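Local atomic coordinates of beta-lactamase-like protein (Koribacter versatilis, PDB entry 6B9V), a protein that probably hydrolyses diphosphate bonds, including those of reactive FAD photoproducts, as a metal-dependent diphosphatase of the PhnP family with a metallo-beta-lactamase-like fold. Residues T227-I232 / I249-D254. Numbering follows the deposited sequence.
Sequences TYFTHI and IQLAHD. With MN (manganese (II) ion), chain C.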
ATOM      1  N   THR A 227     -13.708 -22.246  12.943  1.00 16.53           N
ATOM      2  CA  THR A 227     -12.796 -22.144  11.815  1.00 13.92           C
ATOM      3  C   THR A 227     -13.198 -20.918  10.980  1.00 17.13           C
ATOM      4  O   THR A 227     -14.380 -20.702  10.708  1.00 16.36           O
ATOM      5  CB  THR A 227     -12.820 -23.423  10.931  1.00 14.37           C
ATOM      6  OG1 THR A 227     -12.495 -24.580  11.720  1.00 16.43           O
ATOM      7  CG2 THR A 227     -11.825 -23.301   9.784  1.00 17.46           C
ATOM      8  N   TYR A 228     -12.211 -20.121  10.593  1.00 15.50           N
ATOM      9  CA  TYR A 228     -12.442 -18.941   9.771  1.00 13.50           C
ATOM     10  C   TYR A 228     -11.652 -19.048   8.484  1.00 14.31           C
ATOM     11  O   TYR A 228     -10.496 -19.470   8.498  1.00 16.05           O
ATOM     12  CB  TYR A 228     -12.029 -17.667  10.523  1.00 12.71           C
ATOM     13  CG  TYR A 228     -12.865 -17.454  11.747  1.00 16.01           C
ATOM     14  CD1 TYR A 228     -12.485 -17.986  12.969  1.00 24.93           C
ATOM     15  CD2 TYR A 228     -14.061 -16.771  11.669  1.00 17.45           C
ATOM     16  CE1 TYR A 228     -13.264 -17.816  14.085  1.00 26.59           C
ATOM     17  CE2 TYR A 228     -14.851 -16.592  12.791  1.00 23.40           C
ATOM     18  CZ  TYR A 228     -14.437 -17.112  13.992  1.00 27.20           C
ATOM     19  OH  TYR A 228     -15.212 -16.952  15.111  1.00 33.48           O
ATOM     20  N   PHE A 229     -12.256 -18.646   7.373  1.00 13.35           N
ATOM     21  CA  PHE A 229     -11.543 -18.655   6.107  1.00 14.79           C
ATOM     22  C   PHE A 229     -11.027 -17.258   5.771  1.00 13.93           C
ATOM     23  O   PHE A 229     -11.677 -16.244   6.073  1.00 15.18           O
ATOM     24  CB  PHE A 229     -12.427 -19.158   4.969  1.00 15.52           C
ATOM     25  CG  PHE A 229     -12.834 -20.613   5.089  1.00 14.10           C
ATOM     26  CD1 PHE A 229     -12.082 -21.512   5.836  1.00 15.37           C
ATOM     27  CD2 PHE A 229     -13.970 -21.073   4.446  1.00 16.87           C
ATOM     28  CE1 PHE A 229     -12.463 -22.863   5.932  1.00 18.30           C
ATOM     29  CE2 PHE A 229     -14.360 -22.420   4.536  1.00 21.28           C
ATOM     30  CZ  PHE A 229     -13.604 -23.309   5.276  1.00 17.41           C
ATOM     31  N   THR A 230      -9.882 -17.206   5.108  1.00 12.37           N
ATOM     32  CA  THR A 230      -9.300 -15.899   4.755  1.00 11.42           C
ATOM     33  C   THR A 230      -8.669 -15.993   3.363  1.00 12.62           C
ATOM     34  O   THR A 230      -8.767 -17.040   2.709  1.00 13.84           O
ATOM     35  CB  THR A 230      -8.278 -15.453   5.826  1.00 15.64           C
ATOM     36  OG1 THR A 230      -7.847 -14.105   5.578  1.00 16.26           O
ATOM     37  CG2 THR A 230      -7.060 -16.396   5.845  1.00 17.88           C
ATOM     38  N   HIS A 231      -8.042 -14.906   2.909  1.00 13.64           N
ATOM     39  CA  HIS A 231      -7.478 -14.784   1.551  1.00 12.52           C
ATOM     40  C   HIS A 231      -8.590 -14.877   0.492  1.00 13.26           C
ATOM     41  O   HIS A 231      -8.394 -15.386  -0.605  1.00 16.57           O
ATOM     42  CB  HIS A 231      -6.399 -15.840   1.292  1.00 18.15           C
ATOM     43  CG  HIS A 231      -5.313 -15.368   0.374  1.00 17.36           C
ATOM     44  ND1 HIS A 231      -5.523 -15.138  -0.967  1.00 11.63           N
ATOM     45  CD2 HIS A 231      -4.014 -15.067   0.610  1.00 13.89           C
ATOM     46  CE1 HIS A 231      -4.395 -14.724  -1.523  1.00 13.39           C
ATOM     47  NE2 HIS A 231      -3.471 -14.653  -0.584  1.00 13.91           N
ATOM     48  N   ILE A 232      -9.734 -14.298   0.829  1.00 15.61           N
ATOM     49  CA  ILE A 232     -10.971 -14.459   0.071  1.00 14.67           C
ATOM     50  C   ILE A 232     -11.043 -13.526  -1.143  1.00 17.72           C
ATOM     51  O   ILE A 232     -10.741 -12.340  -1.020  1.00 13.07           O
ATOM     52  CB  ILE A 232     -12.180 -14.183   0.977  1.00 16.83           C
ATOM     53  CG1 ILE A 232     -12.228 -15.206   2.127  1.00 17.61           C
ATOM     54  CG2 ILE A 232     -13.486 -14.182   0.167  1.00 16.25           C
ATOM     55  CD1 ILE A 232     -12.998 -14.705   3.328  1.00 11.94           C
ATOM     56  N   ILE A 249     -17.977 -22.935  11.072  1.00 19.97           N
ATOM     57  CA  ILE A 249     -17.140 -22.571   9.934  1.00 17.56           C
ATOM     58  C   ILE A 249     -17.679 -21.297   9.286  1.00 22.84           C
ATOM     59  O   ILE A 249     -18.852 -21.235   8.930  1.00 19.96           O
ATOM     60  CB  ILE A 249     -17.093 -23.723   8.885  1.00 18.09           C
ATOM     61  CG1 ILE A 249     -16.593 -25.017   9.532  1.00 18.53           C
ATOM     62  CG2 ILE A 249     -16.220 -23.358   7.712  1.00 16.14           C
ATOM     63  CD1 ILE A 249     -16.584 -26.232   8.588  1.00 23.48           C
ATOM     64  N   GLN A 250     -16.852 -20.263   9.160  1.00 16.45           N
ATOM     65  CA  GLN A 250     -17.334 -19.009   8.570  1.00 13.75           C
ATOM     66  C   GLN A 250     -16.229 -18.312   7.794  1.00 16.21           C
ATOM     67  O   GLN A 250     -15.051 -18.509   8.097  1.00 14.57           O
ATOM     68  CB  GLN A 250     -17.853 -18.055   9.661  1.00 14.04           C
ATOM     69  CG  GLN A 250     -19.084 -18.496  10.434  1.00 23.45           C
ATOM     70  CD  GLN A 250     -20.379 -18.323   9.654  1.00 34.48           C
ATOM     71  OE1 GLN A 250     -21.057 -17.299   9.782  1.00 39.44           O
ATOM     72  NE2 GLN A 250     -20.740 -19.333   8.860  1.00 31.21           N
ATOM     73  N   LEU A 251     -16.587 -17.474   6.816  1.00 12.87           N
ATOM     74  CA  LEU A 251     -15.605 -16.543   6.267  1.00 12.25           C
ATOM     75  C   LEU A 251     -15.255 -15.511   7.332  1.00 15.59           C
ATOM     76  O   LEU A 251     -16.152 -14.988   8.012  1.00 13.00           O
ATOM     77  CB  LEU A 251     -16.137 -15.817   5.014  1.00 12.29           C
ATOM     78  CG  LEU A 251     -16.676 -16.669   3.854  1.00 16.13           C
ATOM     79  CD1 LEU A 251     -17.114 -15.758   2.708  1.00 13.81           C
ATOM     80  CD2 LEU A 251     -15.627 -17.648   3.367  1.00 19.76           C
ATOM     81  N   ALA A 252     -13.966 -15.214   7.483  1.00 12.46           N
ATOM     82  CA  ALA A 252     -13.560 -14.060   8.302  1.00 15.45           C
ATOM     83  C   ALA A 252     -14.007 -12.735   7.677  1.00 14.77           C
ATOM     84  O   ALA A 252     -14.468 -12.698   6.530  1.00 15.43           O
ATOM     85  CB  ALA A 252     -12.053 -14.049   8.507  1.00 14.37           C
ATOM     86  N   HIS A 253     -13.859 -11.643   8.430  1.00 13.93           N
ATOM     87  CA  HIS A 253     -14.060 -10.307   7.865  1.00 14.85           C
ATOM     88  C   HIS A 253     -13.032  -9.346   8.455  1.00 16.54           C
ATOM     89  O   HIS A 253     -12.472  -9.602   9.534  1.00 12.94           O
ATOM     90  CB  HIS A 253     -15.489  -9.778   8.119  1.00 11.63           C
ATOM     91  CG  HIS A 253     -15.837  -9.617   9.566  1.00 15.07           C
ATOM     92  ND1 HIS A 253     -16.496 -10.596  10.292  1.00 17.95           N
ATOM     93  CD2 HIS A 253     -15.639  -8.590  10.430  1.00 14.47           C
ATOM     94  CE1 HIS A 253     -16.685 -10.175  11.525  1.00 22.41           C
ATOM     95  NE2 HIS A 253     -16.171  -8.960  11.639  1.00 20.83           N
ATOM     96  N   ASP A 254     -12.758  -8.266   7.732  1.00 12.38           N
ATOM     97  CA  ASP A 254     -11.829  -7.248   8.233  1.00 16.05           C
ATOM     98  C   ASP A 254     -12.342  -6.679   9.552  1.00 16.29           C
ATOM     99  O   ASP A 254     -13.483  -6.216   9.621  1.00 16.53           O
ATOM    100  CB  ASP A 254     -11.658  -6.103   7.218  1.00 12.68           C
ATOM    101  CG  ASP A 254     -10.841  -6.499   5.992  1.00 15.09           C
ATOM    102  OD1 ASP A 254     -10.709  -7.709   5.677  1.00 14.49           O
ATOM    103  OD2 ASP A 254     -10.345  -5.581   5.306  1.00 15.57           O
TER
HETATM  104 MN    MN C 301      -1.337 -14.254  -0.655  1.00 14.95          MN
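Phe229 and Leu251 lie side by side on adjacent parallel strands that close a beta-alpha-beta crossover at the edge of one sheet of the metallo-beta-lactamase-like fold, strand 249-251 being outermost within the chain and helix 238-244 lying in the connection. Two backbone hydrogen bonds join the strands, Gln250 N to Thr227 O and Phe229 N to Gln250 O, and Ala252 N to Phe229 O continues the ladder past the end of 249-251, each 2.9 Å. The tight side is apolar: helix 212-222 packs on Phe229 and Ile249, and helix 238-244 on Leu251. There chi1 of Phe229 (-66°) sets CG beside the backbone N; CZ lies 3.6 Å from Ile249 CG2, while Leu251 CD2 meets the rim of the ring, almost level with it. Ile232 CD1 extends this cluster, 3.7 Å from Leu251 CB. The other face, with Tyr228 and Gln250, is partly exposed and looser: Tyr228 CB lies 4.1 Å from Ala252 CB, and the Gln250 side chain turns back to its own strand, NE2 donating to Ile249 O at 2.7 Å and also bonding Asn242 O. Just past strand 226-230, His231 NE2 binds a manganese ion at 2.2 Å, together with Asp82, His83 and Asp178.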